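Local coordinates for protein vestitone reductase (Medicago sativa, PDB 2P4H) that catalyses the stereospecific, NADPH-dependent reduction of (3R)-vestitone to the corresponding isoflavanol, the penultimate step in the biosynthesis of the defence phytoalexin medicarpin, at residues A[259-270]-A[305-314]. Residues are numbered along the deposited sequence; the frame is centred on the assembly and turned at random.
Sequences MSQLLSAKYPEY and IEDMFDDAIQ
Ile313 CD1 lies over one face of the Tyr267 ring in a CH-pi contact, 3.8 Å from the ring centroid. At the edge of this ring sits the Asp310 carboxylate, 16° from the ring plane. The Phe309 ring has Met259 CE at its edge, 3.6 Å from Phe309 CZ, and Ile305 CG2 also at the edge, in plane. Tyr267 OH donates to Asp310 OD1 at 2.6 Å, on the anti lone pair. Asp310 CG, anti to the backbone N (chi1 -166°), brings the carboxylate to the hydroxyl. Gln314 NE2 hydrogen-bonds the same oxygen from above the carboxylate plane. A water donates to Tyr267 OH (2.9 Å) and to Glu306 O. Leu263 CD2 touches both Phe309 CG and Ile313 CD1, 4.1 Å from each. Leu262 CD1 meets Ile305 CG2 at 3.6 Å. The axes of segments 259-266 and 305-314 cross at -60°, and strand 219-226 backs Met259 and Phe309. A phenylalanine in place of Tyr267 would probably leave Asp310 OD1 and the water without their hydroxyl partner. The contact joins helix 256-266 and the turn after it to helix 305-319 through an apolar core with a polar end. Two donors on Asp310 OD1 would be expected to favour a charged carboxylate.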
# COMPACT_ATOMS: atom_id res chain seq x y z
N MET A 259 8.05 -7.13 -18.95
CA MET A 259 7.53 -8.12 -18.02
C MET A 259 7.58 -9.49 -18.71
O MET A 259 8.02 -10.48 -18.13
CB MET A 259 6.09 -7.73 -17.67
CG MET A 259 5.36 -8.64 -16.72
SD MET A 259 3.66 -8.04 -16.51
CE MET A 259 3.77 -7.16 -14.96
N SER A 260 7.13 -9.53 -19.96
CA SER A 260 7.13 -10.77 -20.73
C SER A 260 8.55 -11.34 -20.89
O SER A 260 8.76 -12.54 -20.73
CB SER A 260 6.54 -10.52 -22.12
OG SER A 260 6.73 -11.65 -22.95
N GLN A 261 9.51 -10.48 -21.22
CA GLN A 261 10.87 -10.96 -21.39
C GLN A 261 11.44 -11.53 -20.10
O GLN A 261 12.07 -12.59 -20.10
CB GLN A 261 11.77 -9.84 -21.92
CG GLN A 261 11.37 -9.37 -23.31
CD GLN A 261 12.35 -8.40 -23.92
OE1 GLN A 261 12.84 -7.49 -23.25
NE2 GLN A 261 12.63 -8.57 -25.21
N LEU A 262 11.20 -10.85 -18.98
CA LEU A 262 11.71 -11.32 -17.70
C LEU A 262 11.08 -12.65 -17.31
O LEU A 262 11.79 -13.62 -17.01
CB LEU A 262 11.42 -10.27 -16.61
CG LEU A 262 11.88 -10.57 -15.17
CD1 LEU A 262 11.79 -9.29 -14.36
CD2 LEU A 262 11.02 -11.65 -14.53
N LEU A 263 9.76 -12.71 -17.31
CA LEU A 263 9.06 -13.93 -16.92
C LEU A 263 9.28 -15.11 -17.86
O LEU A 263 9.35 -16.26 -17.42
CB LEU A 263 7.56 -13.65 -16.77
CG LEU A 263 7.23 -12.57 -15.72
CD1 LEU A 263 5.73 -12.33 -15.70
CD2 LEU A 263 7.73 -13.01 -14.35
N SER A 264 9.41 -14.85 -19.16
CA SER A 264 9.62 -15.93 -20.12
C SER A 264 10.96 -16.61 -19.89
O SER A 264 11.08 -17.83 -20.00
CB SER A 264 9.56 -15.39 -21.55
OG SER A 264 8.27 -14.92 -21.87
N ALA A 265 11.97 -15.81 -19.56
CA ALA A 265 13.31 -16.34 -19.32
C ALA A 265 13.43 -17.07 -17.98
O ALA A 265 14.05 -18.13 -17.90
CB ALA A 265 14.34 -15.22 -19.40
N LYS A 266 12.83 -16.51 -16.94
CA LYS A 266 12.93 -17.11 -15.61
C LYS A 266 11.94 -18.24 -15.32
O LYS A 266 12.22 -19.10 -14.49
CB LYS A 266 12.80 -16.02 -14.54
CG LYS A 266 13.82 -14.90 -14.66
CD LYS A 266 15.25 -15.42 -14.68
CE LYS A 266 16.25 -14.29 -14.86
NZ LYS A 266 17.65 -14.79 -14.98
N TYR A 267 10.79 -18.24 -15.99
CA TYR A 267 9.78 -19.26 -15.76
C TYR A 267 9.30 -19.90 -17.07
O TYR A 267 8.16 -19.72 -17.47
CB TYR A 267 8.58 -18.65 -15.01
CG TYR A 267 8.99 -17.90 -13.77
CD1 TYR A 267 9.26 -18.57 -12.58
CD2 TYR A 267 9.17 -16.52 -13.81
CE1 TYR A 267 9.71 -17.88 -11.45
CE2 TYR A 267 9.61 -15.82 -12.70
CZ TYR A 267 9.89 -16.50 -11.52
OH TYR A 267 10.36 -15.81 -10.43
N PRO A 268 10.19 -20.65 -17.73
CA PRO A 268 9.85 -21.31 -19.00
C PRO A 268 8.71 -22.32 -18.87
O PRO A 268 8.12 -22.73 -19.87
CB PRO A 268 11.17 -21.96 -19.41
CG PRO A 268 11.81 -22.27 -18.10
CD PRO A 268 11.55 -21.01 -17.31
N GLU A 269 8.39 -22.71 -17.64
CA GLU A 269 7.32 -23.68 -17.40
C GLU A 269 5.93 -23.12 -17.68
O GLU A 269 4.97 -23.88 -17.80
CB GLU A 269 7.37 -24.18 -15.95
CG GLU A 269 7.29 -23.07 -14.90
CD GLU A 269 8.65 -22.60 -14.43
OE1 GLU A 269 9.57 -22.50 -15.26
OE2 GLU A 269 8.80 -22.33 -13.22
N TYR A 270 5.81 -21.80 -17.79
CA TYR A 270 4.52 -21.18 -18.05
C TYR A 270 4.38 -20.71 -19.49
O TYR A 270 5.36 -20.31 -20.13
CB TYR A 270 4.30 -19.97 -17.13
CG TYR A 270 4.33 -20.30 -15.66
CD1 TYR A 270 3.49 -21.28 -15.13
CD2 TYR A 270 5.21 -19.64 -14.80
CE1 TYR A 270 3.53 -21.60 -13.77
CE2 TYR A 270 5.25 -19.95 -13.44
CZ TYR A 270 4.41 -20.93 -12.94
OH TYR A 270 4.45 -21.26 -11.60
N ILE A 305 13.29 -6.14 -9.12
CA ILE A 305 12.07 -6.51 -9.82
C ILE A 305 11.98 -8.04 -9.86
O ILE A 305 10.91 -8.61 -9.68
CB ILE A 305 12.05 -5.94 -11.25
CG1 ILE A 305 11.87 -4.43 -11.21
CG2 ILE A 305 10.94 -6.60 -12.06
CD1 ILE A 305 11.97 -3.75 -12.58
N GLU A 306 13.12 -8.70 -10.08
CA GLU A 306 13.13 -10.15 -10.13
C GLU A 306 12.72 -10.75 -8.78
O GLU A 306 11.96 -11.72 -8.74
CB GLU A 306 14.51 -10.66 -10.55
CG GLU A 306 14.90 -10.28 -11.97
CD GLU A 306 15.74 -9.00 -12.06
OE1 GLU A 306 15.42 -8.00 -11.38
OE2 GLU A 306 16.73 -9.01 -12.82
N ASP A 307 13.20 -10.16 -7.68
CA ASP A 307 12.85 -10.64 -6.34
C ASP A 307 11.34 -10.52 -6.13
O ASP A 307 10.70 -11.43 -5.59
CB ASP A 307 13.52 -9.81 -5.25
CG ASP A 307 15.03 -9.93 -5.24
OD1 ASP A 307 15.55 -11.00 -5.63
OD2 ASP A 307 15.68 -8.96 -4.81
N MET A 308 10.79 -9.38 -6.53
CA MET A 308 9.37 -9.12 -6.38
C MET A 308 8.50 -10.16 -7.08
O MET A 308 7.58 -10.72 -6.47
CB MET A 308 9.06 -7.72 -6.92
CG MET A 308 7.60 -7.33 -6.86
SD MET A 308 7.32 -5.74 -7.65
CE MET A 308 7.77 -6.12 -9.33
N PHE A 309 8.79 -10.42 -8.35
CA PHE A 309 8.02 -11.40 -9.09
C PHE A 309 8.24 -12.81 -8.55
O PHE A 309 7.29 -13.59 -8.46
CB PHE A 309 8.39 -11.36 -10.58
CG PHE A 309 7.69 -10.26 -11.34
CD1 PHE A 309 6.32 -10.31 -11.56
CD2 PHE A 309 8.41 -9.17 -11.83
CE1 PHE A 309 5.66 -9.28 -12.24
CE2 PHE A 309 7.76 -8.13 -12.51
CZ PHE A 309 6.38 -8.19 -12.71
N ASP A 310 9.47 -13.15 -8.18
CA ASP A 310 9.72 -14.50 -7.68
C ASP A 310 9.02 -14.76 -6.35
O ASP A 310 8.45 -15.83 -6.16
CB ASP A 310 11.21 -14.78 -7.52
CG ASP A 310 11.48 -16.26 -7.33
OD1 ASP A 310 11.17 -17.04 -8.26
OD2 ASP A 310 12.00 -16.64 -6.26
N ASP A 311 9.07 -13.79 -5.44
CA ASP A 311 8.42 -13.97 -4.15
C ASP A 311 6.92 -14.17 -4.33
O ASP A 311 6.31 -15.02 -3.69
CB ASP A 311 8.70 -12.79 -3.22
CG ASP A 311 10.10 -12.82 -2.64
OD1 ASP A 311 10.69 -13.92 -2.59
OD2 ASP A 311 10.61 -11.77 -2.21
N ALA A 312 6.32 -13.39 -5.22
CA ALA A 312 4.89 -13.51 -5.48
C ALA A 312 4.56 -14.86 -6.11
O ALA A 312 3.63 -15.55 -5.70
CB ALA A 312 4.42 -12.37 -6.38
N ILE A 313 5.35 -15.25 -7.11
CA ILE A 313 5.11 -16.51 -7.80
C ILE A 313 5.29 -17.73 -6.90
O ILE A 313 4.44 -18.62 -6.89
CB ILE A 313 6.01 -16.61 -9.06
CG1 ILE A 313 5.47 -15.66 -10.13
CG2 ILE A 313 6.07 -18.04 -9.57
CD1 ILE A 313 6.39 -15.44 -11.31
N GLN A 314 6.37 -17.77 -6.12
CA GLN A 314 6.58 -18.90 -5.22
C GLN A 314 5.47 -18.98 -4.17
O GLN A 314 5.01 -20.07 -3.83
CB GLN A 314 7.94 -18.80 -4.51
CG GLN A 314 9.15 -18.82 -5.43
CD GLN A 314 9.09 -19.91 -6.49
OE1 GLN A 314 8.60 -21.02 -6.24
NE2 GLN A 314 9.59 -19.61 -7.68
O HOH W 1 11.86 -13.43 -10.99